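Local coordinates for protein putative polysaccharide deacetylase (Bdellovibrio bacteriovorus HD100, PDB 5JP6) that probably removes acetyl groups from peptidoglycan as a zinc-dependent deacetylase of carbohydrate esterase family 4, acting during the predator's attack on its prey, at residues A[184-188]-A[216-222]; A[225-230]-A[257-262]; A[251-255]-A[286-290]; A[290-296]-A[373-377]; A[304-308]-A[334-338]. The protein carries 1 engineered substitution. All coordinates share one frame; numbering follows the deposited sequence. Where two conformers were deposited one is given.

Overall arrangement
All five contacts belong to the NodB-like deacetylase fold, a parallel sheet wrapped by helices. Interaction 1 comes first and joins two outer helices; interaction 2 follows directly, from helix 211-219 into strand 223-227. Interactions 2 and 3 alternate along the chain and share helix 251-269; interactions 3 and 4 share helix 285-293 and F290, so these three cluster with centres 11 to 12 Å apart. Interaction 5, nested inside the loop closed by interaction 4, lies near the chain's centre, about 17 Å from interaction 1 and 18 Å from interaction 2 between centres. It touches interaction 1 through T184 and D336. Strands 223-227 and 330-335 of the same sheet bring H227 and H335 to the zinc.

Interaction 1 of 5, residues A[184-188]-A[216-222]; sequences TDAIL and RVAADGH
R216 grips D185 side-on, giving one nitrogen to each carboxylate oxygen. R216 NE reaches D185 OD1 at 2.7 Å in a nearly straight bond (166°) that stays in the guanidinium plane, although NE itself stands out of the carboxylate plane. R216 NH2 takes the syn lone pair of D185 OD2 at 2.8 Å along a more bent path. The two flat groups are 37° apart, so this two-pronged salt bridge is twisted. A bend at chi3 (-71°) turns the guanidinium toward D185, while R216 CB stays beside the L188 methyl CD1.

V217 comes next. Its CG2 lies 3.6 Å from T184 CG2 and 3.8 Å from L188 CD1, and the same leucine methyl rests on the V217 backbone nitrogen. T184 meets V217 through its methyl alone, its OG1 being hydrogen-bonded to D336 and to the backbone N of H180. This is helix-to-helix packing on the parallel sheet of the NodB fold: L188 of helix 183-193 and V217 of helix 211-219 both settle on F200 of strand 199-202.

At D220 the second helix runs out, and G221, with positive phi, completes a Schellman motif. D220 OD2 sits 3.7 Å from L188 CB and accepts a hydrogen bond from a water that also donates to L188 O. H222 closes the group: its CD2 is 3.4 Å from L188 CD2, which approaches the ring obliquely. The same water lies in the imidazole plane, 2.8 Å from H222 NE2, while the ring's other nitrogen, ND1, is hydrogen-bonded to the backbone N of A198.

Interaction 2 of 5, residues A[225-230]-A[257-262]; sequences GSHSIT and EVRGGH. With ZN (zinc ion), chain B.
S226 and H262 make the main polar link between strand 223-227 and helix 251-269. S226 OG lies 2.7 Å from H262 ND1, at the edge of the imidazole and close to its plane; either atom could be the donor. With chi1 at 74°, the hydroxyl is tucked between the backbone N and the carbonyl carbon. It also meets a water that donates to V258 O at 2.8 Å, so this buried hydroxyl has two partners. Farther along, T230 OG1 makes a weak hydrogen bond of 3.1 Å to E257 OE2, at the exposed end of the contact where T230 is poorly ordered.

The remaining touches are van der Waals contacts. S226 CB comes within 3.6 Å of G261 C, against the bare backbone of the glycine. S228 CB packs 4.1 Å from E257 CB, and G225 CA lies obliquely to the H262 ring.

Metal coordination belongs to the other side of the strand. H227 points away from the helix and binds the zinc ion through NE2 at 2.1 Å, with D177 and Y280 completing the protein ligands. The alternation divides the chemistry: S226 hydrogen-bonds the strand to the helix and S228, just past its end, packs on it, while H227 serves the metal, its ring probably steadied by the hydrogen bond from ND1 to R277 O.

Interaction 3 of 5, residues A[251-255]-A[286-290]; sequences FDEAA and DLKAF
F251 reaches from the first turn of helix 251-269 over to D286, L287 and F290 of helix 285-293. The two are outer helices of the NodB fold, each leading into a neighbouring strand of the parallel sheet, and their segments cross at -46° with axes 10.9 Å apart.

From F251 CB the ring is carried with CG anti to the backbone N (chi1 175°), which takes it across toward helix 285-293. CD1 touches D286 CB at 3.8 Å. One atom farther out, CE1 lies against L287 CD2, the phenylalanine and leucine chains sliding past each other in opposite directions. The tip, CZ, arrives 4.0 Å from F290 CD1. Here the two rings form a T-shaped pair: the edge of F251 is directed at the face of F290, with the planes 87° apart and the centroids 5.7 Å apart.

Beyond this ring two alanines meet the other helix. A255 CB sits over a face of F290, nearest to its CZ, and F290 continues onto V258 a turn farther along. On the other branch of L287, CD1 meets the methyl A254 CB at 3.7 Å.

Interaction 4 of 5, residues A[290-296]-A[373-377]; sequences FLKTKST and SKLVK
The Schellman motif that ends helix 285-293 is where K374 and L375, from the loop after strand 358-364, come against the chain. S295, with positive phi, is its C-prime residue, and the turn is tied by T296 N to L291 O and S295 N to K292 O. K374 lies across this helix end with its chain extended beyond CG. Its CB begins 3.6 Å from K294 O, and at the far end NZ donates to S295 OG at 3.0 Å. That hydroxyl is also hydrogen-bonded to S156 O. A water accepts from K374 NZ and donates to T293 O, so the ammonium is linked to a carbonyl of the last helical turn as well.

The partner loop is itself a turn: S373 to V376 make a type I turn, and S373 OG accepts from L375 N in an ST turn. L375 touches the helix end with both methyls. Its CD1 meets T296 OG1 tip to tip at 3.5 Å, while CD2 touches both F290 CZ, 3.8 Å away, and K294 CB. The K294 chain, bent at chi2 (-62°), lays its CG over one face of the F290 ring, toward its rim.

Two more waters bridge polar atoms. One joins K374 N to K294 O, a carbonyl that T296 OG1 also hydrogen-bonds, from above its plane, at 2.9 Å. Another donates to T296 OG1 and lies 2.7 Å from S373 OG.

Interaction 5 of 5, residues A[304-308]-A[334-338]; sequences ESDDW and FHDIQ
D307 meets H335 with both carboxylate oxygens, its plane turned 43° from that of the imidazole. OD1 accepts from H335 ND1 at 2.8 Å (158°), close to the ring plane, and OD2 accepts from the backbone nitrogen H335 N, also at 2.8 Å. Each bond uses a syn lone pair, so one carboxylate clasps the histidine at both main chain and side chain. The chi1 of 68° places D307 CG between its own backbone N and carbonyl carbon, directing the group across to the strand. OD2 has a further partner in T341 OG1, which helps hold the carboxylate in place.

The F334 ring presents its edge to the same oxygen: D307 OD2 lies near the ring plane, 3.7 Å from CD1. S305 CB approaches that ring obliquely, while S305 OG accepts from D307 N in an ST turn and is also hydrogen-bonded to L333 O. On the opposite flank Q338, bent at chi2, brings OE1 to 3.2 Å from D307 O. These two acceptors do not bond; one water donates to both Q338 OE1 and D307 OD1, and a second joins OE1 to W308 O.

H335 NE2 is hydrogen-bonded to the OH of zinc ligand Y280, and the nearest H335 side-chain atom is about 4 Å from the zinc ion. A histidine beside the metal, held by a second-shell aspartate, is consistent with the active-site architecture of family 4 carbohydrate esterases.

Interaction 1 of 5, residues A[184-188]-A[216-222]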
# COMPACT_ATOMS: atom_id res chain seq x y z
N THR A 184 -3.62 -0.31 -7.99
CA THR A 184 -2.24 -0.18 -8.40
C THR A 184 -2.15 0.32 -9.84
O THR A 184 -1.32 1.18 -10.14
CB THR A 184 -1.49 -1.54 -8.19
OG1 THR A 184 -1.50 -1.87 -6.81
CG2 THR A 184 -0.07 -1.43 -8.70
N ASP A 185 -3.01 -0.20 -10.73
CA ASP A 185 -3.02 0.25 -12.11
C ASP A 185 -3.35 1.76 -12.17
O ASP A 185 -2.81 2.47 -12.98
CB ASP A 185 -3.96 -0.59 -12.98
CG ASP A 185 -3.42 -1.96 -13.27
OD1 ASP A 185 -2.28 -2.05 -13.71
OD2 ASP A 185 -4.18 -2.95 -12.99
N ALA A 186 -4.26 2.25 -11.32
CA ALA A 186 -4.55 3.69 -11.30
C ALA A 186 -3.30 4.49 -10.89
O ALA A 186 -2.99 5.51 -11.48
CB ALA A 186 -5.71 4.01 -10.36
N ILE A 187 -2.58 4.00 -9.89
CA ILE A 187 -1.34 4.63 -9.46
C ILE A 187 -0.31 4.60 -10.63
O ILE A 187 0.34 5.62 -10.93
CB ILE A 187 -0.85 4.05 -8.12
CG1 ILE A 187 -1.73 4.57 -6.96
CG2 ILE A 187 0.63 4.37 -7.91
CD1 ILE A 187 -1.65 3.77 -5.69
N LEU A 188 -0.20 3.46 -11.31
CA LEU A 188 0.71 3.36 -12.47
C LEU A 188 0.36 4.38 -13.54
O LEU A 188 1.25 5.01 -14.11
CB LEU A 188 0.69 1.96 -13.07
CG LEU A 188 1.27 0.84 -12.23
CD1 LEU A 188 1.14 -0.50 -12.92
CD2 LEU A 188 2.75 1.09 -11.90
N ARG A 216 2.63 -5.50 -14.76
CA ARG A 216 2.44 -4.14 -15.27
C ARG A 216 3.27 -3.14 -14.51
O ARG A 216 3.79 -2.21 -15.12
CB ARG A 216 0.97 -3.74 -15.27
CG ARG A 216 0.13 -4.65 -16.21
CD ARG A 216 -1.31 -4.17 -16.36
NE ARG A 216 -2.14 -4.35 -15.17
CZ ARG A 216 -2.82 -5.45 -14.91
NH1 ARG A 216 -2.72 -6.50 -15.72
NH2 ARG A 216 -3.59 -5.53 -13.83
N VAL A 217 3.40 -3.31 -13.19
CA VAL A 217 4.30 -2.44 -12.42
C VAL A 217 5.72 -2.56 -12.99
O VAL A 217 6.37 -1.55 -13.25
CB VAL A 217 4.30 -2.77 -10.91
CG1 VAL A 217 5.32 -1.93 -10.15
CG2 VAL A 217 2.91 -2.66 -10.28
N ALA A 218 6.18 -3.80 -13.18
CA ALA A 218 7.53 -4.07 -13.69
C ALA A 218 7.74 -3.40 -15.07
O ALA A 218 8.77 -2.77 -15.34
CB ALA A 218 7.82 -5.55 -13.75
N ALA A 219 6.75 -3.55 -15.95
CA ALA A 219 6.87 -3.07 -17.31
C ALA A 219 6.98 -1.53 -17.39
O ALA A 219 7.46 -1.00 -18.38
CB ALA A 219 5.73 -3.57 -18.16
N ASP A 220 6.50 -0.84 -16.34
CA ASP A 220 6.51 0.61 -16.29
C ASP A 220 7.81 1.16 -15.70
O ASP A 220 7.93 2.37 -15.54
CB ASP A 220 5.26 1.19 -15.57
CG ASP A 220 4.02 1.26 -16.47
OD1 ASP A 220 4.05 0.76 -17.64
OD2 ASP A 220 2.99 1.79 -15.97
N GLY A 221 8.79 0.30 -15.40
CA GLY A 221 10.15 0.74 -15.03
C GLY A 221 10.37 1.01 -13.55
O GLY A 221 11.42 1.51 -13.16
N HIS A 222 9.42 0.60 -12.72
CA HIS A 222 9.54 0.87 -11.30
C HIS A 222 10.44 -0.16 -10.61
O HIS A 222 10.68 -1.25 -11.12
CB HIS A 222 8.15 0.88 -10.68
CG HIS A 222 7.23 1.86 -11.32
ND1 HIS A 222 7.41 3.22 -11.26
CD2 HIS A 222 6.13 1.65 -12.08
CE1 HIS A 222 6.45 3.81 -11.94
NE2 HIS A 222 5.65 2.88 -12.43
O HOH W 1 3.73 3.77 -14.28

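Interaction 2 of 5, residues A[225-230]-A[257-262]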
# COMPACT_ATOMS: atom_id res chain seq x y z
N GLY A 225 10.59 -4.38 -4.70
CA GLY A 225 11.09 -5.23 -3.64
C GLY A 225 9.93 -5.81 -2.87
O GLY A 225 8.85 -6.04 -3.41
N SER A 226 10.13 -6.02 -1.57
CA SER A 226 9.10 -6.66 -0.76
C SER A 226 8.93 -6.03 0.62
O SER A 226 9.79 -5.33 1.08
CB SER A 226 9.34 -8.17 -0.70
OG SER A 226 10.42 -8.51 0.13
N HIS A 227 7.75 -6.28 1.21
CA HIS A 227 7.35 -5.82 2.53
C HIS A 227 6.75 -7.03 3.21
O HIS A 227 5.80 -7.60 2.71
CB HIS A 227 6.34 -4.67 2.49
CG HIS A 227 5.88 -4.18 3.81
ND1 HIS A 227 6.74 -3.84 4.82
CD2 HIS A 227 4.63 -3.88 4.27
CE1 HIS A 227 6.04 -3.42 5.87
NE2 HIS A 227 4.77 -3.45 5.57
N SER A 228 7.31 -7.43 4.35
CA SER A 228 6.71 -8.52 5.14
C SER A 228 5.70 -7.97 6.12
O SER A 228 5.70 -6.77 6.44
CB SER A 228 7.78 -9.35 5.81
OG SER A 228 8.47 -8.59 6.76
N ILE A 229 4.83 -8.84 6.61
CA ILE A 229 3.57 -8.34 7.17
C ILE A 229 3.21 -8.61 8.64
O ILE A 229 2.38 -7.89 9.20
CB ILE A 229 2.40 -8.75 6.23
CG1 ILE A 229 1.35 -7.62 6.21
CG2 ILE A 229 1.90 -10.16 6.56
CD1 ILE A 229 1.91 -6.29 5.72
N THR A 230 3.84 -9.60 9.28
CA THR A 230 3.51 -9.93 10.68
C THR A 230 4.19 -9.00 11.70
O THR A 230 5.17 -8.33 11.38
CB THR A 230 3.89 -11.38 11.04
OG1 THR A 230 3.56 -12.24 9.95
CG2 THR A 230 3.13 -11.86 12.32
N GLU A 257 9.70 -14.95 6.57
CA GLU A 257 8.75 -13.92 6.11
C GLU A 257 9.49 -12.95 5.15
O GLU A 257 8.96 -12.54 4.10
CB GLU A 257 8.11 -13.14 7.29
CG GLU A 257 7.05 -13.96 7.99
CD GLU A 257 5.71 -13.91 7.30
OE1 GLU A 257 5.61 -13.43 6.13
OE2 GLU A 257 4.74 -14.32 7.94
N VAL A 258 10.72 -12.58 5.50
CA VAL A 258 11.51 -11.72 4.62
C VAL A 258 11.73 -12.39 3.26
O VAL A 258 11.50 -11.77 2.22
CB VAL A 258 12.87 -11.36 5.26
CG1 VAL A 258 13.74 -10.58 4.29
CG2 VAL A 258 12.67 -10.53 6.54
N ARG A 259 12.17 -13.65 3.28
CA ARG A 259 12.38 -14.44 2.04
C ARG A 259 11.14 -14.62 1.24
O ARG A 259 11.15 -14.55 0.01
CB ARG A 259 12.83 -15.84 2.37
CG ARG A 259 14.27 -15.92 2.79
CD ARG A 259 14.82 -17.31 2.62
NE ARG A 259 16.27 -17.25 2.63
CZ ARG A 259 16.99 -17.11 3.75
NH1 ARG A 259 16.34 -17.04 4.90
NH2 ARG A 259 18.33 -17.03 3.71
N GLY A 260 10.02 -14.89 1.92
CA GLY A 260 8.81 -15.27 1.20
C GLY A 260 8.25 -14.22 0.26
O GLY A 260 7.81 -14.55 -0.86
N GLY A 261 8.23 -12.96 0.67
CA GLY A 261 7.74 -11.88 -0.21
C GLY A 261 8.70 -11.68 -1.41
O GLY A 261 8.28 -11.48 -2.54
N HIS A 262 9.99 -11.74 -1.13
CA HIS A 262 10.99 -11.64 -2.17
C HIS A 262 10.85 -12.78 -3.18
O HIS A 262 10.87 -12.56 -4.39
CB HIS A 262 12.38 -11.63 -1.57
CG HIS A 262 13.09 -10.33 -1.75
ND1 HIS A 262 12.57 -9.13 -1.33
CD2 HIS A 262 14.28 -10.04 -2.32
CE1 HIS A 262 13.41 -8.16 -1.62
NE2 HIS A 262 14.45 -8.68 -2.23
ZN ZN B . 2.93 -2.61 5.21
O HOH W 2 9.27 -10.10 2.05

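Interaction 3 of 5, residues A[251-255]-A[286-290]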
# COMPACT_ATOMS: atom_id res chain seq x y z
N PHE A 251 13.50 -15.48 15.14
CA PHE A 251 14.35 -15.03 14.07
C PHE A 251 14.10 -15.85 12.79
O PHE A 251 13.95 -15.28 11.71
CB PHE A 251 15.84 -15.12 14.45
CG PHE A 251 16.75 -14.77 13.27
CD1 PHE A 251 17.14 -13.48 13.04
CD2 PHE A 251 17.13 -15.76 12.35
CE1 PHE A 251 17.92 -13.18 11.95
CE2 PHE A 251 17.89 -15.46 11.28
CZ PHE A 251 18.30 -14.17 11.06
N ASP A 252 14.06 -17.18 12.92
CA ASP A 252 13.89 -18.00 11.72
C ASP A 252 12.54 -17.76 11.08
O ASP A 252 12.43 -17.71 9.86
CB ASP A 252 14.07 -19.49 11.98
CG ASP A 252 15.55 -19.90 12.21
OD1 ASP A 252 16.48 -19.11 11.88
OD2 ASP A 252 15.75 -21.06 12.70
N GLU A 253 11.50 -17.60 11.89
CA GLU A 253 10.16 -17.31 11.32
C GLU A 253 10.18 -15.97 10.62
O GLU A 253 9.63 -15.82 9.53
CB GLU A 253 9.08 -17.35 12.40
CG GLU A 253 8.81 -18.73 12.98
CD GLU A 253 8.00 -18.70 14.28
OE1 GLU A 253 7.95 -17.65 14.96
OE2 GLU A 253 7.40 -19.73 14.61
N ALA A 254 10.83 -14.98 11.24
CA ALA A 254 10.89 -13.64 10.64
C ALA A 254 11.70 -13.66 9.34
O ALA A 254 11.29 -13.06 8.35
CB ALA A 254 11.47 -12.61 11.62
N ALA A 255 12.82 -14.37 9.35
CA ALA A 255 13.66 -14.47 8.15
C ALA A 255 12.90 -15.15 7.03
O ALA A 255 13.04 -14.77 5.87
CB ALA A 255 14.97 -15.20 8.43
N ASP A 286 19.22 -8.23 14.96
CA ASP A 286 19.57 -9.46 14.24
C ASP A 286 19.05 -9.42 12.79
O ASP A 286 19.78 -9.74 11.85
CB ASP A 286 18.97 -10.70 14.92
CG ASP A 286 19.61 -11.05 16.27
OD1 ASP A 286 20.67 -10.55 16.66
OD2 ASP A 286 18.98 -11.87 16.93
N LEU A 287 17.78 -9.01 12.61
CA LEU A 287 17.23 -8.93 11.25
C LEU A 287 17.89 -7.85 10.42
O LEU A 287 18.10 -8.04 9.23
CB LEU A 287 15.73 -8.75 11.28
CG LEU A 287 14.94 -9.97 11.79
CD1 LEU A 287 13.51 -9.60 12.14
CD2 LEU A 287 14.98 -11.07 10.74
N LYS A 288 18.27 -6.74 11.04
CA LYS A 288 18.99 -5.71 10.34
C LYS A 288 20.35 -6.24 9.85
O LYS A 288 20.74 -5.97 8.70
CB LYS A 288 19.17 -4.48 11.21
CG LYS A 288 17.85 -3.75 11.48
CD LYS A 288 18.06 -2.58 12.47
CE LYS A 288 16.80 -1.78 12.67
NZ LYS A 288 16.76 -0.68 11.67
N ALA A 289 21.05 -7.01 10.69
CA ALA A 289 22.34 -7.61 10.29
C ALA A 289 22.16 -8.63 9.17
O ALA A 289 22.94 -8.68 8.23
CB ALA A 289 23.00 -8.25 11.49
N PHE A 290 21.11 -9.44 9.30
CA PHE A 290 20.75 -10.42 8.27
C PHE A 290 20.59 -9.77 6.89
O PHE A 290 21.13 -10.27 5.88
CB PHE A 290 19.45 -11.08 8.71
CG PHE A 290 18.79 -11.94 7.67
CD1 PHE A 290 19.30 -13.16 7.32
CD2 PHE A 290 17.60 -11.55 7.11
CE1 PHE A 290 18.63 -13.98 6.43
CE2 PHE A 290 16.94 -12.33 6.20
CZ PHE A 290 17.45 -13.56 5.86

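Interaction 4 of 5, residues A[290-296]-A[373-377]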
# COMPACT_ATOMS: atom_id res chain seq x y z
N PHE A 290 21.11 -9.44 9.30
CA PHE A 290 20.75 -10.42 8.27
C PHE A 290 20.59 -9.77 6.89
O PHE A 290 21.13 -10.27 5.88
CB PHE A 290 19.45 -11.08 8.71
CG PHE A 290 18.79 -11.94 7.67
CD1 PHE A 290 19.30 -13.16 7.32
CD2 PHE A 290 17.60 -11.55 7.11
CE1 PHE A 290 18.63 -13.98 6.43
CE2 PHE A 290 16.94 -12.33 6.20
CZ PHE A 290 17.45 -13.56 5.86
N LEU A 291 19.86 -8.65 6.83
CA LEU A 291 19.67 -7.98 5.53
C LEU A 291 20.99 -7.57 4.87
O LEU A 291 21.16 -7.70 3.66
CB LEU A 291 18.76 -6.76 5.65
CG LEU A 291 17.29 -7.04 5.94
CD1 LEU A 291 16.57 -5.71 6.12
CD2 LEU A 291 16.65 -7.85 4.82
N LYS A 292 21.92 -7.07 5.70
CA LYS A 292 23.21 -6.66 5.17
C LYS A 292 23.99 -7.86 4.64
O LYS A 292 24.53 -7.81 3.54
CB LYS A 292 24.03 -5.90 6.20
CG LYS A 292 23.37 -4.62 6.70
CD LYS A 292 24.23 -3.95 7.75
CE LYS A 292 25.59 -3.59 7.31
NZ LYS A 292 25.58 -2.72 6.11
N THR A 293 24.00 -8.95 5.40
CA THR A 293 24.63 -10.19 4.94
C THR A 293 24.01 -10.65 3.61
O THR A 293 24.72 -11.12 2.70
CB THR A 293 24.56 -11.26 6.03
OG1 THR A 293 25.33 -10.81 7.14
CG2 THR A 293 25.10 -12.62 5.54
N LYS A 294 22.70 -10.46 3.49
CA LYS A 294 21.97 -10.84 2.29
C LYS A 294 21.90 -9.75 1.24
O LYS A 294 21.12 -9.86 0.31
CB LYS A 294 20.57 -11.35 2.67
CG LYS A 294 20.60 -12.55 3.62
CD LYS A 294 21.27 -13.76 3.00
CE LYS A 294 21.34 -14.93 3.97
NZ LYS A 294 22.05 -16.10 3.36
N SER A 295 22.76 -8.75 1.35
CA SER A 295 22.97 -7.76 0.28
C SER A 295 21.64 -7.13 -0.17
O SER A 295 21.39 -6.95 -1.36
CB SER A 295 23.73 -8.39 -0.90
OG SER A 295 24.99 -8.91 -0.50
N THR A 296 20.82 -6.77 0.82
CA THR A 296 19.52 -6.22 0.56
C THR A 296 19.36 -4.94 1.37
O THR A 296 19.59 -4.93 2.59
CB THR A 296 18.40 -7.23 0.91
OG1 THR A 296 18.58 -8.43 0.12
CG2 THR A 296 17.04 -6.68 0.65
N SER A 373 19.28 -12.32 -6.08
CA SER A 373 18.94 -12.06 -4.70
C SER A 373 19.37 -13.22 -3.79
O SER A 373 19.05 -14.38 -4.04
CB SER A 373 17.44 -11.90 -4.52
OG SER A 373 17.12 -11.72 -3.14
N LYS A 374 20.04 -12.86 -2.69
CA LYS A 374 20.39 -13.83 -1.65
C LYS A 374 19.20 -14.29 -0.79
O LYS A 374 19.37 -15.15 0.07
CB LYS A 374 21.53 -13.29 -0.80
CG LYS A 374 22.82 -13.12 -1.57
CD LYS A 374 23.90 -12.44 -0.73
CE LYS A 374 25.19 -12.35 -1.44
NZ LYS A 374 26.17 -11.61 -0.65
N LEU A 375 18.02 -13.70 -1.06
CA LEU A 375 16.80 -14.04 -0.36
C LEU A 375 15.93 -15.03 -1.13
O LEU A 375 14.89 -15.44 -0.64
CB LEU A 375 15.99 -12.77 -0.05
CG LEU A 375 16.65 -11.78 0.88
CD1 LEU A 375 15.85 -10.50 0.98
CD2 LEU A 375 16.87 -12.38 2.27
N VAL A 376 16.34 -15.38 -2.35
CA VAL A 376 15.53 -16.25 -3.16
C VAL A 376 16.26 -17.54 -3.54
O VAL A 376 17.49 -17.56 -3.62
CB VAL A 376 14.99 -15.58 -4.43
CG1 VAL A 376 14.34 -14.23 -4.15
CG2 VAL A 376 16.01 -15.50 -5.48
N LYS A 377 15.46 -18.59 -3.77
CA LYS A 377 15.91 -19.86 -4.33
C LYS A 377 15.62 -19.87 -5.83
O LYS A 377 14.49 -19.58 -6.27
CB LYS A 377 15.14 -20.99 -3.69
CG LYS A 377 15.34 -21.13 -2.22
CD LYS A 377 14.61 -22.38 -1.68
CE LYS A 377 15.23 -23.70 -2.15
NZ LYS A 377 14.76 -24.87 -1.34
O HOH W 3 26.45 -12.92 1.86
O HOH W 4 20.64 -10.09 -2.47
O HOH W 5 17.57 -9.12 -2.49

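Interaction 5 of 5, residues A[304-308]-A[334-338]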
# COMPACT_ATOMS: atom_id res chain seq x y z
N GLU A 304 5.55 10.82 6.09
CA GLU A 304 4.33 10.03 6.29
C GLU A 304 3.16 10.62 5.49
O GLU A 304 2.98 11.82 5.43
CB GLU A 304 3.99 9.93 7.76
CG GLU A 304 4.85 8.80 8.34
CD GLU A 304 5.15 8.88 9.78
OE1 GLU A 304 4.69 9.82 10.47
OE2 GLU A 304 5.88 7.96 10.23
N SER A 305 2.39 9.73 4.87
CA SER A 305 1.12 10.09 4.28
C SER A 305 -0.03 9.92 5.22
O SER A 305 -1.08 10.58 5.03
CB SER A 305 0.86 9.29 3.00
OG SER A 305 0.65 7.93 3.29
N ASP A 306 0.12 9.03 6.21
CA ASP A 306 -1.01 8.62 7.04
C ASP A 306 -2.19 8.12 6.19
O ASP A 306 -3.34 8.23 6.60
CB ASP A 306 -1.46 9.78 7.95
CG ASP A 306 -0.46 10.12 9.01
OD1 ASP A 306 0.37 9.29 9.36
OD2 ASP A 306 -0.63 11.24 9.57
N ASP A 307 -1.91 7.52 5.01
CA ASP A 307 -2.99 7.11 4.11
C ASP A 307 -3.79 5.92 4.66
O ASP A 307 -4.85 5.59 4.10
CB ASP A 307 -2.54 6.91 2.67
CG ASP A 307 -1.62 5.73 2.48
OD1 ASP A 307 -1.21 5.06 3.47
OD2 ASP A 307 -1.26 5.44 1.33
N TRP A 308 -3.32 5.28 5.74
CA TRP A 308 -4.05 4.21 6.47
C TRP A 308 -5.28 4.76 7.20
O TRP A 308 -6.17 4.00 7.58
CB TRP A 308 -3.10 3.51 7.46
CG TRP A 308 -2.45 4.45 8.44
CD1 TRP A 308 -1.22 5.04 8.32
CD2 TRP A 308 -2.99 4.90 9.70
NE1 TRP A 308 -0.98 5.84 9.40
CE2 TRP A 308 -2.05 5.78 10.26
CE3 TRP A 308 -4.19 4.67 10.38
CZ2 TRP A 308 -2.25 6.40 11.48
CZ3 TRP A 308 -4.39 5.31 11.60
CH2 TRP A 308 -3.42 6.14 12.13
N PHE A 334 3.47 5.50 1.09
CA PHE A 334 2.08 5.34 0.59
C PHE A 334 1.83 3.80 0.64
O PHE A 334 2.76 2.98 0.70
CB PHE A 334 1.87 5.84 -0.83
CG PHE A 334 1.79 7.35 -0.98
CD1 PHE A 334 0.75 8.11 -0.37
CD2 PHE A 334 2.71 8.00 -1.79
CE1 PHE A 334 0.68 9.46 -0.60
CE2 PHE A 334 2.60 9.36 -2.04
CZ PHE A 334 1.61 10.07 -1.42
N HIS A 335 0.56 3.46 0.48
CA HIS A 335 0.12 2.08 0.24
C HIS A 335 -0.71 2.04 -1.04
O HIS A 335 -1.73 2.72 -1.11
CB HIS A 335 -0.68 1.56 1.42
CG HIS A 335 0.09 1.52 2.70
ND1 HIS A 335 0.29 2.65 3.47
CD2 HIS A 335 0.79 0.52 3.30
CE1 HIS A 335 1.07 2.33 4.49
NE2 HIS A 335 1.38 1.05 4.40
N ASP A 336 -0.28 1.25 -2.03
CA ASP A 336 -1.02 1.22 -3.31
C ASP A 336 -2.31 0.36 -3.14
O ASP A 336 -3.15 0.35 -4.03
CB ASP A 336 -0.19 0.82 -4.54
CG ASP A 336 0.53 -0.49 -4.39
OD1 ASP A 336 1.13 -0.70 -3.31
OD2 ASP A 336 0.52 -1.32 -5.34
N ILE A 337 -2.49 -0.29 -2.00
CA ILE A 337 -3.75 -0.97 -1.66
C ILE A 337 -4.79 -0.04 -1.02
O ILE A 337 -5.91 -0.47 -0.72
CB ILE A 337 -3.51 -2.22 -0.78
CG1 ILE A 337 -2.91 -1.85 0.57
CG2 ILE A 337 -2.62 -3.22 -1.49
CD1 ILE A 337 -3.01 -2.92 1.61
N GLN A 338 -4.43 1.23 -0.84
CA GLN A 338 -5.33 2.21 -0.26
C GLN A 338 -6.01 2.98 -1.43
O GLN A 338 -5.37 3.73 -2.15
CB GLN A 338 -4.58 3.20 0.62
CG GLN A 338 -5.50 4.08 1.47
CD GLN A 338 -6.20 3.26 2.58
OE1 GLN A 338 -5.57 2.57 3.42
NE2 GLN A 338 -7.49 3.27 2.53
O HOH W 6 -2.87 2.59 3.84
O HOH W 7 -6.89 1.93 6.06